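Local coordinates for protein putative Nitroreductase (Anabaena variabilis ATCC 29413, PDB 3EO7) that binds flavin mononucleotide and probably works as an oxidoreductase of the nitroreductase family, at residues A[348-353]-A[505-510]; A[382-387]-A[404-409]. One frame throughout, in Å; residues are numbered along the deposited sequence.

Contact 1. Residues A[348-353]-A[505-510]; sequences DELKAL and TTLGRP
Glu349 and Arg509 show how a single ion pair can tie the first turn of a helix to the end of a strand more than 150 residues further on. The salt bridge is bidentate and end-on: Arg509 NH1 donates to Glu349 OE1 at 2.8 Å, and Arg509 NH2 donates to Glu349 OE2 at 3.0 Å. Both oxygens lie close to the guanidinium plane, and the carboxylate is turned from that plane by just 26°, so the two groups meet edge on. OE1 is approached through its syn lone pair, while OE2 is met on the syn side but somewhat out of the carboxylate plane. The arginine chain gets there by a bend at chi3 (91°), which brings its end across the extended glutamate at about a right angle. Each charge has a second hold: Glu349 OE1 also accepts from Thr346 N, a bond recalling one half of a capping box, and Arg509 NH1 also donates to Glu344 O. Replacing Glu349 by alanine is likely to leave the Arg509 guanidinium without its carboxylate mate and freer to turn, and Thr346 N without this acceptor.

The apolar contact lies deeper. Leu353 and Leu507 reach for each other tip to tip, with Leu353 CD1 3.6 Å from Leu507 CD1 and 3.8 Å from Leu507 CD2, so that one methyl rests on the fork of the other leucine. Leu350 CD1 approaches Leu507 CD1 more loosely, at 4.4 Å.

Helix 347-358 is thus packed against strand 500-508 within the mixed sheet. Helix 452-473 shares the interface, its Ala470 meeting Leu353 and its Ala471 meeting Leu507, while Val478 and Ile435 of the two flanking strands touch Leu507 as well.

Contact 2. Residues A[382-387]-A[404-409]; sequences TFIAVC and QELRQI. With PGR (R-1,2-propanediol), chain S.
Ile384 and Leu406 mark the closest backbone approach, their CA atoms 8.5 Å apart across strand 395-400, to which both strands pair antiparallel; this is somewhat less than two flat strand spacings, consistent with a curled sheet. Contact across that spacing falls to long side chains, and two apolar pairs provide it, one on each face of the sheet: Phe383 and Ile384 are adjacent in their strand and Leu406 and Ile409 three apart, so the pairs point to opposite sides.

On one face Ile384 CD1 meets Leu406 CD2 at 4.0 Å, the two chains crossing at about a right angle. On the other, Ile409 joins the Phe383 ring. With CG1 of Ile409 lying between the backbone N and the carbonyl carbon (chi1 67°) and its chain then extended, CD1 is carried to the ring obliquely, 3.8 Å from Phe383 CD2 and 3.9 Å from Phe383 CE2, beside one ring bond. One pair is methyl to methyl, the other methyl to ring; both are apolar.

Segment 404-409 carries polar bonds of its own. Arg407 grips Glu405 side-on, NE and NH2 both donating to OE1, each at 2.9 Å. A bound R-1,2-propanediol, probably from the crystallisation liquor, spans Gln408: its O1 donates to Gln408 O and its O2 to Gln408 OE1, both at 2.7 Å.

Gln404 and Glu405 form a G1 beta bulge opposite Ala400, at the turn of the 395-411 hairpin. Strand 381-390 opens this meander and also pairs with strand 433-439, while the rings of Phe383 and Tyr398 meet with their planes about 50° apart.

In the fold
Both contacts belong to the same mixed sheet, and the Ile384-Leu406 pair of contact 2 faces the helix of contact 1. Contact 1 packs a helix onto strand 500-508, whereas contact 2 links two strands across an intervening one, and along the chain it is nested inside the loop that contact 1 closes. Their centres are about 13 Å apart. Each is largely buried, yet their chemistry differs: contact 1 adds an ion pair of partly exposed residues to its leucine core, while contact 2 crosses by apolar side chains alone. Contact 1 is also nearer the cofactor, the Leu507 side chain lying about 12 Å from the flavin mononucleotide; contact 2 lies away from the known binding residues.

Contact 1. Residues A[348-353]-A[505-510]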
loop_
_atom_site.group_PDB
_atom_site.type_symbol
_atom_site.label_atom_id
_atom_site.label_comp_id
_atom_site.label_asym_id
_atom_site.label_seq_id
_atom_site.Cartn_x
_atom_site.Cartn_y
_atom_site.Cartn_z
ATOM N N ASP A 348 -20.649 -11.987 10.011
ATOM C CA ASP A 348 -19.925 -11.225 11.047
ATOM C C ASP A 348 -18.421 -11.086 10.748
ATOM O O ASP A 348 -17.818 -10.038 11.020
ATOM C CB ASP A 348 -20.124 -11.827 12.436
ATOM C CG ASP A 348 -21.468 -11.452 13.058
ATOM O OD1 ASP A 348 -22.195 -10.581 12.525
ATOM O OD2 ASP A 348 -21.783 -12.048 14.110
ATOM N N GLU A 349 -17.809 -12.143 10.213
ATOM C CA GLU A 349 -16.395 -12.084 9.854
ATOM C C GLU A 349 -16.181 -11.047 8.755
ATOM O O GLU A 349 -15.272 -10.229 8.818
ATOM C CB GLU A 349 -15.880 -13.459 9.421
ATOM C CG GLU A 349 -15.565 -14.378 10.604
ATOM C CD GLU A 349 -15.333 -15.844 10.239
ATOM O OE1 GLU A 349 -15.798 -16.281 9.154
ATOM O OE2 GLU A 349 -14.737 -16.571 11.098
ATOM N N LEU A 350 -17.000 -11.101 7.704
ATOM C CA LEU A 350 -16.881 -10.137 6.616
ATOM C C LEU A 350 -17.083 -8.725 7.156
ATOM O O LEU A 350 -16.327 -7.838 6.824
ATOM C CB LEU A 350 -17.900 -10.419 5.497
ATOM C CG LEU A 350 -17.850 -9.437 4.315
ATOM C CD1 LEU A 350 -16.466 -9.476 3.630
ATOM C CD2 LEU A 350 -18.998 -9.748 3.345
ATOM N N LYS A 351 -18.129 -8.519 7.961
ATOM C CA LYS A 351 -18.382 -7.188 8.535
ATOM C C LYS A 351 -17.192 -6.681 9.357
ATOM O O LYS A 351 -16.861 -5.489 9.299
ATOM C CB LYS A 351 -19.648 -7.158 9.377
ATOM C CG LYS A 351 -20.936 -7.185 8.547
ATOM C CD LYS A 351 -22.210 -7.164 9.397
ATOM C CE LYS A 351 -22.412 -8.449 10.172
ATOM N NZ LYS A 351 -23.760 -8.456 10.882
ATOM N N ALA A 352 -16.575 -7.567 10.134
ATOM C CA ALA A 352 -15.428 -7.188 10.978
ATOM C C ALA A 352 -14.249 -6.722 10.105
ATOM O O ALA A 352 -13.602 -5.706 10.424
ATOM C CB ALA A 352 -15.034 -8.333 11.911
ATOM N N LEU A 353 -13.981 -7.451 9.009
ATOM C CA LEU A 353 -12.909 -7.080 8.066
ATOM C C LEU A 353 -13.153 -5.684 7.503
ATOM O O LEU A 353 -12.245 -4.844 7.461
ATOM C CB LEU A 353 -12.805 -8.081 6.914
ATOM C CG LEU A 353 -12.522 -9.522 7.266
ATOM C CD1 LEU A 353 -12.466 -10.366 5.983
ATOM C CD2 LEU A 353 -11.248 -9.595 8.062
ATOM N N THR A 505 -8.489 -8.294 -3.666
ATOM C CA THR A 505 -8.111 -8.964 -2.421
ATOM C C THR A 505 -9.089 -10.129 -2.187
ATOM O O THR A 505 -10.287 -9.910 -2.057
ATOM C CB THR A 505 -8.103 -8.036 -1.207
ATOM O OG1 THR A 505 -7.202 -6.948 -1.403
ATOM C CG2 THR A 505 -7.736 -8.832 0.107
ATOM N N THR A 506 -8.549 -11.346 -2.164
ATOM C CA THR A 506 -9.310 -12.566 -1.936
ATOM C C THR A 506 -9.317 -12.865 -0.449
ATOM O O THR A 506 -8.360 -12.566 0.253
ATOM C CB THR A 506 -8.750 -13.793 -2.715
ATOM O OG1 THR A 506 -7.412 -14.098 -2.270
ATOM C CG2 THR A 506 -8.773 -13.536 -4.264
ATOM N N LEU A 507 -10.426 -13.440 -0.001
ATOM C CA LEU A 507 -10.638 -13.809 1.364
ATOM C C LEU A 507 -11.262 -15.207 1.413
ATOM O O LEU A 507 -12.185 -15.517 0.658
ATOM C CB LEU A 507 -11.595 -12.818 2.025
ATOM C CG LEU A 507 -11.151 -11.363 2.085
ATOM C CD1 LEU A 507 -12.322 -10.420 2.365
ATOM C CD2 LEU A 507 -10.023 -11.268 3.157
ATOM N N GLY A 508 -10.796 -16.014 2.341
ATOM C CA GLY A 508 -11.310 -17.380 2.470
ATOM C C GLY A 508 -10.876 -18.021 3.755
ATOM O O GLY A 508 -10.525 -17.331 4.708
ATOM N N ARG A 509 -10.965 -19.353 3.803
ATOM C CA ARG A 509 -10.456 -20.114 4.945
ATOM C C ARG A 509 -9.252 -20.891 4.401
ATOM O O ARG A 509 -9.303 -21.485 3.322
ATOM C CB ARG A 509 -11.497 -21.036 5.598
ATOM C CG ARG A 509 -12.825 -20.353 5.979
ATOM C CD ARG A 509 -13.593 -21.059 7.089
ATOM N NE ARG A 509 -13.185 -20.515 8.378
ATOM C CZ ARG A 509 -13.747 -19.451 8.965
ATOM N NH1 ARG A 509 -14.790 -18.826 8.443
ATOM N NH2 ARG A 509 -13.275 -19.030 10.124
ATOM N N PRO A 510 -8.144 -20.872 5.138
ATOM C CA PRO A 510 -6.946 -21.520 4.634
ATOM C C PRO A 510 -7.083 -23.018 4.457
ATOM O O PRO A 510 -7.786 -23.679 5.211
ATOM C CB PRO A 510 -5.905 -21.214 5.713
ATOM C CG PRO A 510 -6.460 -20.100 6.495
ATOM C CD PRO A 510 -7.929 -20.291 6.470
#

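Contact 2. Residues A[382-387]-A[404-409]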
loop_
_atom_site.group_PDB
_atom_site.type_symbol
_atom_site.label_atom_id
_atom_site.label_comp_id
_atom_site.label_asym_id
_atom_site.label_seq_id
_atom_site.Cartn_x
_atom_site.Cartn_y
_atom_site.Cartn_z
ATOM N N THR A 382 -15.403 0.393 -3.844
ATOM C CA THR A 382 -15.234 -0.970 -3.408
ATOM C C THR A 382 -16.440 -1.804 -3.834
ATOM O O THR A 382 -17.583 -1.421 -3.571
ATOM C CB THR A 382 -15.048 -1.045 -1.876
ATOM O OG1 THR A 382 -13.910 -0.249 -1.484
ATOM C CG2 THR A 382 -14.934 -2.540 -1.419
ATOM N N PHE A 383 -16.173 -2.903 -4.536
ATOM C CA PHE A 383 -17.204 -3.892 -4.937
ATOM C C PHE A 383 -16.769 -5.230 -4.409
ATOM O O PHE A 383 -15.567 -5.534 -4.388
ATOM C CB PHE A 383 -17.398 -3.962 -6.455
ATOM C CG PHE A 383 -17.926 -2.676 -7.035
ATOM C CD1 PHE A 383 -17.068 -1.597 -7.280
ATOM C CD2 PHE A 383 -19.293 -2.520 -7.274
ATOM C CE1 PHE A 383 -17.572 -0.386 -7.791
ATOM C CE2 PHE A 383 -19.788 -1.307 -7.790
ATOM C CZ PHE A 383 -18.907 -0.250 -8.029
ATOM N N ILE A 384 -17.732 -6.024 -3.950
ATOM C CA ILE A 384 -17.409 -7.309 -3.381
ATOM C C ILE A 384 -18.153 -8.425 -4.078
ATOM O O ILE A 384 -19.390 -8.417 -4.144
ATOM C CB ILE A 384 -17.733 -7.358 -1.852
ATOM C CG1 ILE A 384 -17.164 -6.101 -1.159
ATOM C CG2 ILE A 384 -17.206 -8.637 -1.234
ATOM C CD1 ILE A 384 -17.242 -6.116 0.385
ATOM N N ALA A 385 -17.406 -9.377 -4.616
ATOM C CA ALA A 385 -18.010 -10.596 -5.139
ATOM C C ALA A 385 -18.081 -11.571 -3.962
ATOM O O ALA A 385 -17.057 -11.948 -3.380
ATOM C CB ALA A 385 -17.193 -11.191 -6.295
ATOM N N VAL A 386 -19.292 -11.994 -3.620
ATOM C CA VAL A 386 -19.518 -12.913 -2.515
ATOM C C VAL A 386 -19.907 -14.273 -3.065
ATOM O O VAL A 386 -20.889 -14.377 -3.805
ATOM C CB VAL A 386 -20.650 -12.359 -1.598
ATOM C CG1 VAL A 386 -21.070 -13.360 -0.551
ATOM C CG2 VAL A 386 -20.220 -10.972 -0.980
ATOM N N CYS A 387 -19.137 -15.309 -2.728
ATOM C CA CYS A 387 -19.442 -16.663 -3.147
ATOM C C CYS A 387 -19.764 -17.584 -2.005
ATOM O O CYS A 387 -20.491 -18.545 -2.204
ATOM C CB CYS A 387 -18.279 -17.268 -3.919
ATOM S SG CYS A 387 -17.952 -16.329 -5.436
ATOM N N GLN A 404 -22.389 2.442 5.409
ATOM C CA GLN A 404 -22.168 1.100 5.933
ATOM C C GLN A 404 -23.232 0.137 5.418
ATOM O O GLN A 404 -24.011 -0.458 6.177
ATOM C CB GLN A 404 -22.023 1.067 7.453
ATOM C CG GLN A 404 -20.882 1.944 7.961
ATOM C CD GLN A 404 -20.433 1.527 9.356
ATOM O OE1 GLN A 404 -19.858 0.451 9.524
ATOM N NE2 GLN A 404 -20.675 2.384 10.354
ATOM N N GLU A 405 -23.248 0.001 4.098
ATOM C CA GLU A 405 -24.165 -0.906 3.455
ATOM C C GLU A 405 -23.516 -1.647 2.303
ATOM O O GLU A 405 -22.614 -1.111 1.658
ATOM C CB GLU A 405 -25.326 -0.134 2.853
ATOM C CG GLU A 405 -26.248 0.456 3.839
ATOM C CD GLU A 405 -27.351 1.270 3.195
ATOM O OE1 GLU A 405 -27.296 1.606 1.986
ATOM O OE2 GLU A 405 -28.253 1.631 3.948
ATOM N N LEU A 406 -23.999 -2.868 2.070
ATOM C CA LEU A 406 -23.748 -3.613 0.855
ATOM C C LEU A 406 -25.026 -3.417 0.027
ATOM O O LEU A 406 -26.133 -3.478 0.559
ATOM C CB LEU A 406 -23.541 -5.098 1.092
ATOM C CG LEU A 406 -22.265 -5.481 1.841
ATOM C CD1 LEU A 406 -22.276 -6.951 2.303
ATOM C CD2 LEU A 406 -21.054 -5.161 0.964
ATOM N N ARG A 407 -24.862 -3.113 -1.252
ATOM C CA ARG A 407 -26.010 -2.936 -2.164
ATOM C C ARG A 407 -25.838 -3.989 -3.260
ATOM O O ARG A 407 -24.818 -3.985 -3.943
ATOM C CB ARG A 407 -26.028 -1.510 -2.691
ATOM C CG ARG A 407 -26.086 -0.515 -1.529
ATOM C CD ARG A 407 -26.054 0.921 -1.913
ATOM N NE ARG A 407 -26.131 1.762 -0.716
ATOM C CZ ARG A 407 -25.778 3.044 -0.647
ATOM N NH1 ARG A 407 -25.251 3.660 -1.688
ATOM N NH2 ARG A 407 -25.921 3.705 0.497
ATOM N N GLN A 408 -26.778 -4.936 -3.348
ATOM C CA GLN A 408 -26.667 -6.068 -4.304
ATOM C C GLN A 408 -26.926 -5.593 -5.721
ATOM O O GLN A 408 -27.988 -5.052 -6.019
ATOM C CB GLN A 408 -27.650 -7.178 -3.962
ATOM C CG GLN A 408 -27.428 -8.478 -4.712
ATOM C CD GLN A 408 -28.475 -9.488 -4.379
ATOM O OE1 GLN A 408 -29.591 -9.440 -4.913
ATOM N NE2 GLN A 408 -28.132 -10.436 -3.505
ATOM N N ILE A 409 -25.934 -5.780 -6.572
ATOM C CA ILE A 409 -26.031 -5.374 -7.974
ATOM C C ILE A 409 -26.127 -6.569 -8.924
ATOM O O ILE A 409 -26.538 -6.390 -10.047
ATOM C CB ILE A 409 -24.980 -4.358 -8.373
ATOM C CG1 ILE A 409 -23.569 -4.935 -8.336
ATOM C CG2 ILE A 409 -25.154 -3.051 -7.515
ATOM C CD1 ILE A 409 -22.490 -3.903 -8.825
HETATM C C1 PGR S . -31.295 -5.891 -6.855
HETATM C C2 PGR S . -31.045 -7.233 -7.560
HETATM C C3 PGR S . -29.635 -7.260 -8.167
HETATM O O1 PGR S . -30.539 -5.741 -5.653
HETATM O O2 PGR S . -31.294 -8.392 -6.748
#